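Local coordinates for monosaccharide ABC transporter substrate-binding protein, CUT2 family (Bradyrhizobium sp., PDB 4YHS), which probably binds a sugar or related small solute in the periplasm and delivers it to an ABC importer of the CUT2 family, at residues K57-C62 with R312-K317; K85-K90 with A306-V311. One frame throughout, in Å; residues are numbered along the deposited sequence.

Contact 1 of 2, residues K57-C62 with R312-K317; sequences KPWKLC and RILEGK
Trp-59 meets Leu-314 and Glu-315 where the entry to strand 60-65 passes the C-terminal end of helix 299-314, the CA atoms of Trp-59 and Leu-314 lying 8.1 Å apart. An indole suits this place, offering a broad apolar face to Leu-314 and an N-H at its edge to Glu-315. CB of Leu-314 sits over one face, 3.8 Å from the centroid of the six-membered ring of Trp-59 and almost on its normal, a CH-pi contact, while CD1 of Leu-314 reaches CD2 of Trp-59 at 3.8 Å. CG of Lys-57 covers the opposite face. At the ring edge, NE1 of Trp-59 donates to OE2 of Glu-315 over 2.9 Å, nearly straight at 165° and in the indole plane, using the anti lone pair of the carboxylate. The helix closes with a Schellman motif at Gly-316, whose positive phi suits glycine; the strand it packs beside belongs to the parallel part of a sheet in the periplasmic binding protein fold. The extended Glu-315 chain (chi2 -174°) carries its carboxylate to the indole; OE2 also accepts from Ser-56 N, while OE1 forms a 3.0 Å salt bridge with Lys-317 NZ. Were Trp-59 an alanine, OE2 of Glu-315 would probably lose its indole donor, keeping Ser-56 N, and one flank of Leu-314 would lose its flat cover. Deeper in, CD2 of Leu-61 touches CD1 of Leu-314 at 4.1 Å.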
loop_
_atom_site.group_PDB
_atom_site.type_symbol
_atom_site.label_atom_id
_atom_site.label_comp_id
_atom_site.label_asym_id
_atom_site.label_seq_id
_atom_site.Cartn_x
_atom_site.Cartn_y
_atom_site.Cartn_z
ATOM N N LYS A 57 -18.101 18.673 14.361
ATOM C CA LYS A 57 -19.141 19.089 13.447
ATOM C C LYS A 57 -19.047 18.215 12.228
ATOM O O LYS A 57 -18.033 17.554 12.049
ATOM C CB LYS A 57 -19.016 20.568 13.078
ATOM C CG LYS A 57 -17.793 20.966 12.270
ATOM C CD LYS A 57 -18.015 22.369 11.652
ATOM C CE LYS A 57 -18.534 22.282 10.201
ATOM N NZ LYS A 57 -18.702 23.602 9.513
ATOM N N PRO A 58 -20.101 18.195 11.400
ATOM C CA PRO A 58 -20.096 17.310 10.232
ATOM C C PRO A 58 -19.296 17.910 9.076
ATOM O O PRO A 58 -19.848 18.300 8.033
ATOM C CB PRO A 58 -21.589 17.164 9.888
ATOM C CG PRO A 58 -22.347 17.961 10.926
ATOM C CD PRO A 58 -21.386 18.900 11.542
ATOM N N TRP A 59 -17.979 17.962 9.257
ATOM C CA TRP A 59 -17.090 18.458 8.214
ATOM C C TRP A 59 -17.394 17.785 6.878
ATOM O O TRP A 59 -17.713 16.602 6.829
ATOM C CB TRP A 59 -15.630 18.218 8.593
ATOM C CG TRP A 59 -15.237 18.865 9.889
ATOM C CD1 TRP A 59 -15.019 18.249 11.090
ATOM C CD2 TRP A 59 -15.031 20.255 10.104
ATOM N NE1 TRP A 59 -14.686 19.175 12.046
ATOM C CE2 TRP A 59 -14.698 20.421 11.469
ATOM C CE3 TRP A 59 -15.115 21.378 9.282
ATOM C CZ2 TRP A 59 -14.421 21.657 12.016
ATOM C CZ3 TRP A 59 -14.840 22.615 9.829
ATOM C CH2 TRP A 59 -14.500 22.747 11.186
ATOM N N LYS A 60 -17.339 18.561 5.802
ATOM C CA LYS A 60 -17.412 18.009 4.451
ATOM C C LYS A 60 -16.032 17.700 3.881
ATOM O O LYS A 60 -15.187 18.587 3.788
ATOM C CB LYS A 60 -18.116 18.985 3.516
ATOM C CG LYS A 60 -19.621 19.112 3.744
ATOM C CD LYS A 60 -20.314 19.916 2.610
ATOM C CE LYS A 60 -20.174 19.295 1.203
ATOM N NZ LYS A 60 -21.260 18.322 0.861
ATOM N N LEU A 61 -15.821 16.446 3.481
ATOM C CA LEU A 61 -14.532 16.006 2.958
ATOM C C LEU A 61 -14.700 15.557 1.527
ATOM O O LEU A 61 -15.452 14.618 1.261
ATOM C CB LEU A 61 -13.952 14.832 3.759
ATOM C CG LEU A 61 -13.800 15.026 5.275
ATOM C CD1 LEU A 61 -13.171 13.803 5.899
ATOM C CD2 LEU A 61 -13.008 16.278 5.600
ATOM N N CYS A 62 -14.009 16.223 0.613
ATOM C CA CYS A 62 -13.973 15.763 -0.779
ATOM C C CYS A 62 -12.848 14.750 -0.884
ATOM O O CYS A 62 -11.719 15.040 -0.459
ATOM C CB CYS A 62 -13.768 16.929 -1.752
ATOM S SG CYS A 62 -13.410 16.383 -3.430
ATOM N N ARG A 312 -8.622 16.713 12.179
ATOM C CA ARG A 312 -7.769 17.357 13.193
ATOM C C ARG A 312 -7.313 18.749 12.718
ATOM O O ARG A 312 -7.336 19.719 13.488
ATOM C CB ARG A 312 -6.552 16.479 13.525
ATOM C CG ARG A 312 -6.861 15.255 14.376
ATOM C CD ARG A 312 -5.657 14.276 14.463
ATOM N NE ARG A 312 -5.920 13.236 15.453
ATOM C CZ ARG A 312 -5.849 13.415 16.770
ATOM N NH1 ARG A 312 -5.511 14.609 17.268
ATOM N NH2 ARG A 312 -6.115 12.401 17.605
ATOM N N ILE A 313 -6.916 18.833 11.450
ATOM C CA ILE A 313 -6.482 20.097 10.858
ATOM C C ILE A 313 -7.645 21.090 10.894
ATOM O O ILE A 313 -7.506 22.215 11.396
ATOM C CB ILE A 313 -5.964 19.865 9.412
ATOM C CG1 ILE A 313 -4.654 19.086 9.428
ATOM C CG2 ILE A 313 -5.740 21.173 8.642
ATOM C CD1 ILE A 313 -4.334 18.453 8.098
ATOM N N LEU A 314 -8.807 20.675 10.404
ATOM C CA LEU A 314 -9.969 21.568 10.353
ATOM C C LEU A 314 -10.348 22.075 11.752
ATOM O O LEU A 314 -10.878 23.190 11.915
ATOM C CB LEU A 314 -11.174 20.859 9.707
ATOM C CG LEU A 314 -11.087 20.638 8.194
ATOM C CD1 LEU A 314 -12.103 19.623 7.776
ATOM C CD2 LEU A 314 -11.353 21.943 7.505
ATOM N N GLU A 315 -10.060 21.274 12.767
ATOM C CA GLU A 315 -10.428 21.642 14.138
ATOM C C GLU A 315 -9.270 22.284 14.915
ATOM O O GLU A 315 -9.403 22.593 16.100
ATOM C CB GLU A 315 -10.948 20.399 14.871
ATOM C CG GLU A 315 -12.234 19.855 14.256
ATOM C CD GLU A 315 -12.826 18.720 15.049
ATOM O OE1 GLU A 315 -12.268 18.368 16.115
ATOM O OE2 GLU A 315 -13.860 18.181 14.614
ATOM N N GLY A 316 -8.146 22.492 14.241
ATOM C CA GLY A 316 -6.981 23.092 14.867
ATOM C C GLY A 316 -6.300 22.231 15.915
ATOM O O GLY A 316 -5.590 22.760 16.782
ATOM N N LYS A 317 -6.506 20.912 15.848
ATOM C CA LYS A 317 -5.922 19.994 16.816
ATOM C C LYS A 317 -4.566 19.494 16.355
ATOM O O LYS A 317 -4.234 19.549 15.168
ATOM C CB LYS A 317 -6.868 18.806 17.051
ATOM C CG LYS A 317 -8.126 19.200 17.833
ATOM C CD LYS A 317 -9.027 17.997 18.072
ATOM C CE LYS A 317 -10.113 18.294 19.089
ATOM N NZ LYS A 317 -10.985 19.414 18.658
#

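Contact 2 of 2, residues K85-K90 with A306-V311; sequences KRLGVK and AVDQAV
Leu-87 projects from the last turn of helix 71-87 toward helix 299-314, and its CD1 methyl does the touching. CD1 of Leu-87 lies 3.9 Å from CG1 of Val-307 and 4.1 Å from CG2 of Val-311, two valines one helical turn apart. The side chains of Leu-87 and Val-307 pass alongside each other in opposite directions. CG1 of Val-307, anti to the backbone N (chi1 170°), is the branch that faces Leu-87, whereas Val-311 offers its other branch, CG2. CD1 of Leu-87 also rests 4.1 Å from CA of Asp-308, so leucine suits the place by reaching the helix backbone as well as its side chains.

Val-89, just beyond the helix, approaches from its own angle: its side chain runs aslant that of Val-311, bringing CG1 of Val-89 to 4.0 Å from CG2 of Val-311. CG2 of Val-89 lies 4.2 Å from CG1 of Val-307. Three methyls of Leu-87 and Val-89 meet one methyl each of Val-307 and Val-311, and such short branched side chains suit so close an approach. The carboxylate of Asp-308 borders this buried apolar layer but finds its polar partners beyond the two segments: OD2 meets Tyr-49 OH and Arg-312 NE, and OD1 accepts from Leu-52 N.

Gly-88 makes the turn possible, since at its backbone angles a CB would collide with the preceding carbonyl oxygen. It is the C-prime residue of a Schellman motif, with Val-89 N bonded to Ser-84 O, which ends the helix of a beta-alpha-beta crossover joining parallel strands 60-65 and 90-95 in the periplasmic binding protein fold.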
loop_
_atom_site.group_PDB
_atom_site.type_symbol
_atom_site.label_atom_id
_atom_site.label_comp_id
_atom_site.label_asym_id
_atom_site.label_seq_id
_atom_site.Cartn_x
_atom_site.Cartn_y
_atom_site.Cartn_z
ATOM N N LYS A 85 -17.782 7.782 8.753
ATOM C CA LYS A 85 -18.930 7.391 9.565
ATOM C C LYS A 85 -18.613 7.416 11.069
ATOM O O LYS A 85 -19.398 7.949 11.857
ATOM C CB LYS A 85 -19.412 5.994 9.181
ATOM C CG LYS A 85 -20.712 5.954 8.391
ATOM C CD LYS A 85 -21.311 4.533 8.358
ATOM C CE LYS A 85 -20.360 3.544 7.673
ATOM N NZ LYS A 85 -20.918 2.159 7.521
ATOM N N ARG A 86 -17.469 6.857 11.465
ATOM C CA ARG A 86 -17.117 6.750 12.888
ATOM C C ARG A 86 -16.994 8.128 13.513
ATOM O O ARG A 86 -17.469 8.365 14.623
ATOM C CB ARG A 86 -15.795 6.002 13.062
ATOM C CG ARG A 86 -15.512 5.602 14.503
ATOM C CD ARG A 86 -14.158 4.930 14.642
ATOM N NE ARG A 86 -13.066 5.881 14.422
ATOM C CZ ARG A 86 -12.705 6.830 15.283
ATOM N NH1 ARG A 86 -11.705 7.643 14.985
ATOM N NH2 ARG A 86 -13.336 6.966 16.442
ATOM N N LEU A 87 -16.382 9.043 12.774
ATOM C CA LEU A 87 -16.104 10.405 13.291
ATOM C C LEU A 87 -17.308 11.314 13.181
ATOM O O LEU A 87 -17.376 12.352 13.851
ATOM C CB LEU A 87 -14.917 11.036 12.550
ATOM C CG LEU A 87 -13.534 10.472 12.914
ATOM C CD1 LEU A 87 -12.447 11.066 12.008
ATOM C CD2 LEU A 87 -13.223 10.700 14.376
ATOM N N GLY A 88 -18.283 10.923 12.369
ATOM C CA GLY A 88 -19.461 11.761 12.164
ATOM C C GLY A 88 -19.317 12.836 11.096
ATOM O O GLY A 88 -19.921 13.911 11.213
ATOM N N VAL A 89 -18.554 12.566 10.040
ATOM C CA VAL A 89 -18.323 13.600 9.029
ATOM C C VAL A 89 -18.891 13.112 7.703
ATOM O O VAL A 89 -19.246 11.945 7.581
ATOM C CB VAL A 89 -16.816 13.971 8.918
ATOM C CG1 VAL A 89 -16.345 14.612 10.226
ATOM C CG2 VAL A 89 -15.957 12.761 8.537
ATOM N N LYS A 90 -19.001 14.022 6.740
ATOM C CA LYS A 90 -19.619 13.750 5.441
ATOM C C LYS A 90 -18.587 13.646 4.356
ATOM O O LYS A 90 -17.935 14.629 4.014
ATOM C CB LYS A 90 -20.608 14.853 5.040
ATOM C CG LYS A 90 -21.701 15.195 6.061
ATOM C CD LYS A 90 -22.685 16.239 5.480
ATOM C CE LYS A 90 -22.996 17.398 6.449
ATOM N NZ LYS A 90 -21.945 18.477 6.478
ATOM N N ALA A 306 -6.015 9.423 6.832
ATOM C CA ALA A 306 -6.235 10.635 6.032
ATOM C C ALA A 306 -7.469 11.407 6.499
ATOM O O ALA A 306 -7.454 12.625 6.591
ATOM C CB ALA A 306 -6.395 10.277 4.562
ATOM N N VAL A 307 -8.545 10.685 6.783
ATOM C CA VAL A 307 -9.754 11.317 7.272
ATOM C C VAL A 307 -9.502 11.932 8.643
ATOM O O VAL A 307 -9.857 13.100 8.877
ATOM C CB VAL A 307 -10.929 10.324 7.351
ATOM C CG1 VAL A 307 -12.149 10.928 8.095
ATOM C CG2 VAL A 307 -11.330 9.887 5.954
ATOM N N ASP A 308 -8.892 11.167 9.550
ATOM C CA ASP A 308 -8.587 11.695 10.883
ATOM C C ASP A 308 -7.698 12.934 10.828
ATOM O O ASP A 308 -7.950 13.935 11.510
ATOM C CB ASP A 308 -7.907 10.640 11.754
ATOM C CG ASP A 308 -7.730 11.113 13.197
ATOM O OD1 ASP A 308 -8.745 11.462 13.823
ATOM O OD2 ASP A 308 -6.588 11.151 13.710
ATOM N N GLN A 309 -6.660 12.871 10.004
ATOM C CA GLN A 309 -5.801 14.011 9.790
ATOM C C GLN A 309 -6.597 15.260 9.327
ATOM O O GLN A 309 -6.402 16.371 9.844
ATOM C CB GLN A 309 -4.735 13.667 8.749
ATOM C CG GLN A 309 -3.523 12.867 9.261
ATOM C CD GLN A 309 -2.677 12.372 8.126
ATOM O OE1 GLN A 309 -3.192 12.109 7.039
ATOM N NE2 GLN A 309 -1.371 12.294 8.341
ATOM N N ALA A 310 -7.464 15.082 8.333
ATOM C CA ALA A 310 -8.239 16.198 7.800
ATOM C C ALA A 310 -9.050 16.847 8.905
ATOM O O ALA A 310 -9.068 18.065 9.038
ATOM C CB ALA A 310 -9.155 15.750 6.692
ATOM N N VAL A 311 -9.725 16.020 9.694
ATOM C CA VAL A 311 -10.595 16.528 10.761
ATOM C C VAL A 311 -9.756 17.282 11.796
ATOM O O VAL A 311 -10.100 18.395 12.200
ATOM C CB VAL A 311 -11.398 15.365 11.395
ATOM C CG1 VAL A 311 -12.173 15.829 12.642
ATOM C CG2 VAL A 311 -12.380 14.773 10.329
#

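Helix 299-314 serves both contacts, whose centres lie about 7 Å apart: its middle turns face the end of helix 71-87 in contact 2, and its C-terminal end faces the start of strand 60-65 in contact 1. Contact 2 is buried and has no hydrogen bond across its segments, its touch being mainly methyl packing. Contact 1 lies at the surface and adds an indole-carboxylate hydrogen bond to its hydrophobic packing, the carboxylate being also held by the backbone N of Ser-56 and by a lysine. The partners of the helix are successive along the chain and joined directly: Leu-61 N lies 2.8 Å from Lys-90 O, a probable hydrogen bond between neighbouring parallel strands.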